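Local structure of peroxiredoxin (Clostridioides difficile, 6TSB) at residues Y207-E213 with Y261-A266; T318-L322 with G349-P353. The protein probably reduces peroxides through its N-terminal peroxiredoxin part and hydrolyses chitin through its C-terminal family 18 glycoside hydrolase domain, the part present in this chain. The contacts are given in a common frame with arbitrary orientation. Numbering follows the deposited sequence.

Interaction 1 (Y207-E213 with Y261-A266); sequences YDFTAGE and YGRLGA
A polar loop-to-strand contact joins the C-terminal ends of two neighbouring parallel strands of a family 18 (TIM-barrel) chitinase domain: 207-213 follows the sixth barrel strand, 201-204, and starts with Tyr207 and Asp208 of the family's MxYD motif, probably lining the substrate cleft; 261-266 finishes strand 254-264. Two overlapping type I turns, Asp208-Ala211 and Thr210-Glu213, curl the first segment over the second, with CA atoms 4.8 Å apart for Thr210-Gly265 and 4.2 Å for Ala211-Ala266. Asp208 (phi/psi 62/22) organises the charged end: its OD1 accepts hydrogen bonds from Arg263 NE (2.8 Å), Arg263 NH2 (2.9 Å) and Tyr261 OH (2.7 Å), making a salt bridge braced by a phenol. Arg263 leaves the strand with chi1 and chi2 t, then bends at chi3 m, so that its NH1 reaches Gly265 O (3.0 Å) and Ala211 CB covers one guanidinium face, 3.7 Å from Arg263 CZ. Tyr207, chi1 p, puts CD1 3.1 Å from Tyr261 OH; Trp332 of the second subunit packs on Tyr207. Water 1 links Thr210 OG1 (2.7 Å) to Gly265 N (3.0 Å). Gly265 has positive phi, and Ala266 N donates to Glu213 O at 2.8 Å.

Interaction 2 (T318-L322 with G349-P353); sequences TQYVL and GINDP
Helices 311-323 and 341-351, which flank the last strand, 328-332, in a helix-strand-helix unit of the TIM barrel, meet here in a small buried contact of 270 Å² that packs against the second subunit. Segment 318-322 is helical throughout and turns Thr318, Val321 and Leu322 toward its partner. Gly349, still helical, makes the closest backbone approach: its CA lies 5.2 Å from Thr318 CA and 3.3 Å from Thr318 OG1, and a CB there would clash with that hydroxyl. Water 2 donates to Thr318 OG1 (2.5 Å) and to Gly349 O (2.9 Å), while Thr318 OG1 is also hydrogen-bonded to Ile314 O and Phe315 O of its own helix. Leu322 CD1 rests 3.5 Å from Gly349 O. Ile350, rotamer m,m, extends CD1 between Val321 CG1 (3.7 Å) and Thr318 CG2 (3.8 Å). Asp352 (phi/psi -153/66) breaks the helix and occupies the N-cap position of helix 353-361, without a capping bond from its side chain, turning the chain so that Pro353 faces back; Pro353 CG lies 4.0 Å from Leu322 CD1. From the second subunit, Leu256 packs on Val321 and Ile25 on both Gln319 and Pro353. Direct contact between the segments is thus mainly apolar and steric: glycine allows the close approach, and one water bridges the polar groups at the junction.

The two contacts follow one another in sequence, with centres about 39 Å and nearest atoms about 28 Å apart. Interaction 1 is centred about 12 Å, and interaction 2, in an extended arm, about 40 Å from the chain centre. Both touch the second subunit: its Trp332 and Tyr336 pack on interaction 1, its Asp238 and Leu256 meet interaction 2. This is consistent with a domain-swapped dimer in which each arm completes the other's barrel. A PEG about 3 Å from the Asp208 side chain shows that a small molecule can reach interaction 1, consistent with its lying at the substrate cleft; interaction 2 is helix packing at the subunit interface, far from that site.

Interaction 1 (Y207-E213 with Y261-A266)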
ATOM      1  N   TYR A 207      22.982  -1.896   3.662  1.00 47.59           N
ATOM      2  CA  TYR A 207      22.366  -1.891   2.309  1.00 43.27           C
ATOM      3  C   TYR A 207      23.322  -2.565   1.337  1.00 48.96           C
ATOM      4  O   TYR A 207      24.337  -3.099   1.784  1.00 50.90           O
ATOM      5  CB  TYR A 207      21.979  -0.480   1.859  1.00 44.66           C
ATOM      6  CG  TYR A 207      23.015   0.588   2.084  1.00 47.76           C
ATOM      7  CD1 TYR A 207      24.089   0.754   1.217  1.00 47.11           C
ATOM      8  CD2 TYR A 207      22.916   1.449   3.171  1.00 44.38           C
ATOM      9  CE1 TYR A 207      25.033   1.749   1.423  1.00 45.64           C
ATOM     10  CE2 TYR A 207      23.863   2.430   3.395  1.00 44.59           C
ATOM     11  CZ  TYR A 207      24.927   2.574   2.526  1.00 43.10           C
ATOM     12  OH  TYR A 207      25.857   3.527   2.787  1.00 50.03           O
ATOM     13  N   ASP A 208      22.943  -2.635   0.067  1.00 49.30           N
ATOM     14  CA  ASP A 208      23.719  -3.309  -1.007  1.00 55.11           C
ATOM     15  C   ASP A 208      23.884  -4.808  -0.731  1.00 55.57           C
ATOM     16  O   ASP A 208      24.784  -5.399  -1.343  1.00 60.58           O
ATOM     17  CB  ASP A 208      25.086  -2.652  -1.200  1.00 58.31           C
ATOM     18  CG  ASP A 208      25.042  -1.391  -2.041  1.00 62.67           C
ATOM     19  OD1 ASP A 208      24.129  -1.276  -2.883  1.00 62.69           O
ATOM     20  OD2 ASP A 208      25.930  -0.531  -1.848  1.00 74.40           O
ATOM     21  N   PHE A 209      23.029  -5.438   0.079  1.00 51.63           N
ATOM     22  CA  PHE A 209      23.126  -6.899   0.359  1.00 49.59           C
ATOM     23  C   PHE A 209      23.247  -7.677  -0.963  1.00 52.48           C
ATOM     24  O   PHE A 209      23.971  -8.703  -0.957  1.00 56.04           O
ATOM     25  CB  PHE A 209      21.972  -7.385   1.250  1.00 51.43           C
ATOM     26  CG  PHE A 209      21.862  -6.727   2.616  1.00 45.56           C
ATOM     27  CD1 PHE A 209      22.912  -6.007   3.169  1.00 47.76           C
ATOM     28  CD2 PHE A 209      20.693  -6.813   3.349  1.00 42.59           C
ATOM     29  CE1 PHE A 209      22.798  -5.419   4.421  1.00 49.26           C
ATOM     30  CE2 PHE A 209      20.571  -6.210   4.596  1.00 46.72           C
ATOM     31  CZ  PHE A 209      21.628  -5.518   5.136  1.00 48.37           C
ATOM     32  N   THR A 210      22.639  -7.210  -2.069  1.00 52.98           N
ATOM     33  CA  THR A 210      22.599  -7.947  -3.374  1.00 60.34           C
ATOM     34  C   THR A 210      23.575  -7.398  -4.426  1.00 58.47           C
ATOM     35  O   THR A 210      23.521  -7.891  -5.566  1.00 67.30           O
ATOM     36  CB  THR A 210      21.198  -7.932  -3.992  1.00 60.32           C
ATOM     37  OG1 THR A 210      20.764  -6.572  -4.046  1.00 61.32           O
ATOM     38  CG2 THR A 210      20.220  -8.787  -3.219  1.00 66.63           C
ATOM     39  N   ALA A 211      24.448  -6.458  -4.061  1.00 60.08           N
ATOM     40  CA  ALA A 211      25.453  -5.815  -4.945  1.00 64.18           C
ATOM     41  C   ALA A 211      26.424  -6.830  -5.583  1.00 69.18           C
ATOM     42  O   ALA A 211      27.005  -6.491  -6.627  1.00 83.24           O
ATOM     43  CB  ALA A 211      26.205  -4.768  -4.163  1.00 61.33           C
ATOM     44  N   GLY A 212      26.619  -8.018  -5.006  1.00 73.59           N
ATOM     45  CA  GLY A 212      27.524  -9.045  -5.568  1.00 80.83           C
ATOM     46  C   GLY A 212      26.813 -10.225  -6.231  1.00 84.64           C
ATOM     47  O   GLY A 212      27.530 -11.159  -6.638  1.00 75.35           O
ATOM     48  N   GLU A 213      25.478 -10.196  -6.377  1.00 93.89           N
ATOM     49  CA  GLU A 213      24.652 -11.342  -6.870  1.00 92.53           C
ATOM     50  C   GLU A 213      24.017 -11.017  -8.232  1.00 94.63           C
ATOM     51  O   GLU A 213      23.599  -9.855  -8.417  1.00 93.68           O
ATOM     52  CB  GLU A 213      23.547 -11.664  -5.860  1.00 92.12           C
ATOM     53  CG  GLU A 213      24.049 -11.914  -4.446  1.00 88.45           C
ATOM     54  CD  GLU A 213      25.089 -13.012  -4.331  1.00 89.68           C
ATOM     55  OE1 GLU A 213      24.927 -14.050  -5.003  1.00 82.81           O
ATOM     56  OE2 GLU A 213      26.074 -12.809  -3.595  1.00 93.76           O
ATOM     57  N   TYR A 261      18.226   4.867  -2.750  1.00 45.62           N
ATOM     58  CA  TYR A 261      18.194   4.292  -4.110  1.00 50.32           C
ATOM     59  C   TYR A 261      17.551   2.916  -3.998  1.00 53.25           C
ATOM     60  O   TYR A 261      17.425   2.433  -2.865  1.00 60.54           O
ATOM     61  CB  TYR A 261      19.595   4.141  -4.707  1.00 51.54           C
ATOM     62  CG  TYR A 261      20.554   3.289  -3.910  1.00 47.67           C
ATOM     63  CD1 TYR A 261      21.230   3.809  -2.823  1.00 48.57           C
ATOM     64  CD2 TYR A 261      20.812   1.974  -4.267  1.00 51.81           C
ATOM     65  CE1 TYR A 261      22.111   3.038  -2.083  1.00 50.49           C
ATOM     66  CE2 TYR A 261      21.708   1.195  -3.558  1.00 48.20           C
ATOM     67  CZ  TYR A 261      22.348   1.730  -2.451  1.00 53.91           C
ATOM     68  OH  TYR A 261      23.226   0.993  -1.717  1.00 53.88           O
ATOM     69  N   GLY A 262      17.173   2.356  -5.146  1.00 56.66           N
ATOM     70  CA  GLY A 262      16.711   0.973  -5.330  1.00 54.73           C
ATOM     71  C   GLY A 262      17.776   0.162  -6.016  1.00 53.91           C
ATOM     72  O   GLY A 262      18.528   0.757  -6.784  1.00 52.28           O
ATOM     73  N   ARG A 263      17.851  -1.139  -5.727  1.00 55.21           N
ATOM     74  CA  ARG A 263      18.788  -2.069  -6.400  1.00 53.70           C
ATOM     75  C   ARG A 263      18.039  -3.345  -6.786  1.00 59.62           C
ATOM     76  O   ARG A 263      17.105  -3.708  -6.066  1.00 54.35           O
ATOM     77  CB  ARG A 263      19.983  -2.381  -5.498  1.00 53.33           C
ATOM     78  CG  ARG A 263      20.858  -3.528  -5.989  1.00 53.67           C
ATOM     79  CD  ARG A 263      22.069  -3.838  -5.117  1.00 55.80           C
ATOM     80  NE  ARG A 263      23.021  -2.738  -4.988  1.00 61.79           N
ATOM     81  CZ  ARG A 263      23.928  -2.396  -5.905  1.00 67.27           C
ATOM     82  NH1 ARG A 263      24.025  -3.058  -7.049  1.00 72.31           N
ATOM     83  NH2 ARG A 263      24.732  -1.375  -5.678  1.00 69.70           N
ATOM     84  N   LEU A 264      18.449  -3.957  -7.903  1.00 63.28           N
ATOM     85  CA  LEU A 264      18.112  -5.336  -8.337  1.00 66.12           C
ATOM     86  C   LEU A 264      19.427  -6.015  -8.748  1.00 69.43           C
ATOM     87  O   LEU A 264      19.922  -5.765  -9.872  1.00 73.37           O
ATOM     88  CB  LEU A 264      17.091  -5.285  -9.482  1.00 73.57           C
ATOM     89  CG  LEU A 264      16.575  -6.635  -9.989  1.00 81.07           C
ATOM     90  CD1 LEU A 264      15.717  -7.320  -8.937  1.00 78.93           C
ATOM     91  CD2 LEU A 264      15.793  -6.471 -11.292  1.00 91.21           C
ATOM     92  N   GLY A 265      20.014  -6.777  -7.822  1.00 70.40           N
ATOM     93  CA  GLY A 265      21.294  -7.485  -8.009  1.00 71.69           C
ATOM     94  C   GLY A 265      22.436  -6.526  -8.272  1.00 68.98           C
ATOM     95  O   GLY A 265      22.275  -5.342  -8.019  1.00 71.42           O
ATOM     96  N   ALA A 266      23.547  -7.032  -8.803  1.00 81.49           N
ATOM     97  CA  ALA A 266      24.781  -6.257  -9.076  1.00 84.48           C
ATOM     98  C   ALA A 266      24.533  -5.249 -10.206  1.00 80.14           C
ATOM     99  O   ALA A 266      25.247  -4.246 -10.260  1.00 77.88           O
ATOM    100  CB  ALA A 266      25.916  -7.196  -9.421  1.00 82.76           C
TER
HETATM  101  O   HOH W   1      18.411  -6.291  -5.355  1.00 59.55           O

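Interaction 2 (T318-L322 with G349-P353)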
ATOM      1  N   THR A 318     -15.846  -8.932   2.380  1.00 37.70           N
ATOM      2  CA  THR A 318     -16.222 -10.367   2.359  1.00 44.02           C
ATOM      3  C   THR A 318     -16.061 -10.970   3.763  1.00 50.76           C
ATOM      4  O   THR A 318     -16.788 -11.960   4.086  1.00 49.68           O
ATOM      5  CB  THR A 318     -15.418 -11.164   1.314  1.00 54.37           C
ATOM      6  OG1 THR A 318     -14.015 -10.908   1.432  1.00 47.64           O
ATOM      7  CG2 THR A 318     -15.868 -10.868  -0.108  1.00 51.70           C
ATOM      8  N   GLN A 319     -15.131 -10.436   4.571  1.00 50.65           N
ATOM      9  CA  GLN A 319     -15.013 -10.802   6.016  1.00 50.24           C
ATOM     10  C   GLN A 319     -16.329 -10.435   6.718  1.00 43.68           C
ATOM     11  O   GLN A 319     -16.917 -11.310   7.381  1.00 48.34           O
ATOM     12  CB  GLN A 319     -13.831 -10.113   6.720  1.00 51.32           C
ATOM     13  CG  GLN A 319     -12.459 -10.716   6.411  1.00 49.89           C
ATOM     14  CD  GLN A 319     -12.363 -12.158   6.845  1.00 57.97           C
ATOM     15  OE1 GLN A 319     -12.441 -13.071   6.022  1.00 54.88           O
ATOM     16  NE2 GLN A 319     -12.243 -12.376   8.149  1.00 61.97           N
ATOM     17  N   TYR A 320     -16.763  -9.185   6.567  1.00 37.77           N
ATOM     18  CA  TYR A 320     -18.001  -8.634   7.164  1.00 44.12           C
ATOM     19  C   TYR A 320     -19.161  -9.569   6.821  1.00 44.78           C
ATOM     20  O   TYR A 320     -19.991  -9.822   7.684  1.00 47.81           O
ATOM     21  CB  TYR A 320     -18.202  -7.186   6.718  1.00 45.56           C
ATOM     22  CG  TYR A 320     -19.330  -6.463   7.402  1.00 50.80           C
ATOM     23  CD1 TYR A 320     -20.661  -6.684   7.057  1.00 47.00           C
ATOM     24  CD2 TYR A 320     -19.063  -5.523   8.397  1.00 52.46           C
ATOM     25  CE1 TYR A 320     -21.690  -5.992   7.689  1.00 46.35           C
ATOM     26  CE2 TYR A 320     -20.083  -4.820   9.030  1.00 46.65           C
ATOM     27  CZ  TYR A 320     -21.400  -5.049   8.672  1.00 51.86           C
ATOM     28  OH  TYR A 320     -22.378  -4.344   9.325  1.00 52.89           O
ATOM     29  N   VAL A 321     -19.192 -10.094   5.599  1.00 43.25           N
ATOM     30  CA  VAL A 321     -20.290 -10.980   5.133  1.00 42.77           C
ATOM     31  C   VAL A 321     -20.273 -12.231   6.014  1.00 45.13           C
ATOM     32  O   VAL A 321     -21.351 -12.744   6.425  1.00 45.06           O
ATOM     33  CB  VAL A 321     -20.159 -11.302   3.621  1.00 44.64           C
ATOM     34  CG1 VAL A 321     -20.906 -12.566   3.217  1.00 43.72           C
ATOM     35  CG2 VAL A 321     -20.624 -10.140   2.757  1.00 42.77           C
ATOM     36  N   LEU A 322     -19.086 -12.756   6.241  1.00 49.42           N
ATOM     37  CA  LEU A 322     -18.924 -14.071   6.901  1.00 53.28           C
ATOM     38  C   LEU A 322     -19.092 -13.883   8.417  1.00 48.58           C
ATOM     39  O   LEU A 322     -19.667 -14.747   9.044  1.00 45.75           O
ATOM     40  CB  LEU A 322     -17.545 -14.616   6.527  1.00 57.91           C
ATOM     41  CG  LEU A 322     -17.395 -15.055   5.067  1.00 59.09           C
ATOM     42  CD1 LEU A 322     -15.936 -14.981   4.650  1.00 53.70           C
ATOM     43  CD2 LEU A 322     -17.956 -16.467   4.867  1.00 53.20           C
ATOM     44  N   GLY A 349     -12.623 -14.314  -1.456  1.00 47.66           N
ATOM     45  CA  GLY A 349     -13.006 -13.626  -0.205  1.00 53.91           C
ATOM     46  C   GLY A 349     -14.071 -14.380   0.576  1.00 52.82           C
ATOM     47  O   GLY A 349     -13.945 -14.439   1.837  1.00 52.03           O
ATOM     48  N   ILE A 350     -15.046 -14.930  -0.152  1.00 46.39           N
ATOM     49  CA  ILE A 350     -16.164 -15.787   0.341  1.00 49.75           C
ATOM     50  C   ILE A 350     -15.755 -17.260   0.397  1.00 46.87           C
ATOM     51  O   ILE A 350     -16.164 -17.916   1.363  1.00 50.91           O
ATOM     52  CB  ILE A 350     -17.423 -15.631  -0.553  1.00 48.11           C
ATOM     53  CG1 ILE A 350     -17.971 -14.204  -0.527  1.00 51.92           C
ATOM     54  CG2 ILE A 350     -18.489 -16.650  -0.182  1.00 45.54           C
ATOM     55  CD1 ILE A 350     -18.296 -13.686   0.853  1.00 56.06           C
ATOM     56  N   ASN A 351     -15.076 -17.813  -0.612  1.00 48.31           N
ATOM     57  CA  ASN A 351     -14.958 -19.304  -0.747  1.00 53.29           C
ATOM     58  C   ASN A 351     -13.672 -19.861  -0.104  1.00 57.55           C
ATOM     59  O   ASN A 351     -13.686 -21.066   0.288  1.00 63.08           O
ATOM     60  CB  ASN A 351     -15.089 -19.741  -2.211  1.00 50.06           C
ATOM     61  CG  ASN A 351     -16.502 -19.545  -2.707  1.00 55.06           C
ATOM     62  OD1 ASN A 351     -16.790 -18.566  -3.398  1.00 55.50           O
ATOM     63  ND2 ASN A 351     -17.405 -20.416  -2.289  1.00 49.02           N
ATOM     64  N   ASP A 352     -12.590 -19.077  -0.027  1.00 58.10           N
ATOM     65  CA  ASP A 352     -11.279 -19.552   0.510  1.00 59.20           C
ATOM     66  C   ASP A 352     -10.524 -18.353   1.072  1.00 56.11           C
ATOM     67  O   ASP A 352      -9.474 -17.950   0.578  1.00 56.71           O
ATOM     68  CB  ASP A 352     -10.488 -20.313  -0.556  1.00 69.31           C
ATOM     69  CG  ASP A 352      -9.971 -21.650  -0.056  1.00 81.33           C
ATOM     70  OD1 ASP A 352      -9.233 -21.650   0.958  1.00 82.67           O
ATOM     71  OD2 ASP A 352     -10.348 -22.683  -0.659  1.00 88.14           O
ATOM     72  N   PRO A 353     -11.043 -17.733   2.151  1.00 57.85           N
ATOM     73  CA  PRO A 353     -10.495 -16.462   2.624  1.00 64.08           C
ATOM     74  C   PRO A 353      -9.045 -16.591   3.134  1.00 63.50           C
ATOM     75  O   PRO A 353      -8.368 -15.584   3.200  1.00 68.34           O
ATOM     76  CB  PRO A 353     -11.452 -15.998   3.739  1.00 59.62           C
ATOM     77  CG  PRO A 353     -12.585 -17.025   3.778  1.00 60.19           C
ATOM     78  CD  PRO A 353     -12.146 -18.237   2.981  1.00 59.06           C
TER
HETATM   79  O   HOH W   2     -12.771 -12.180   3.202  1.00 45.34           O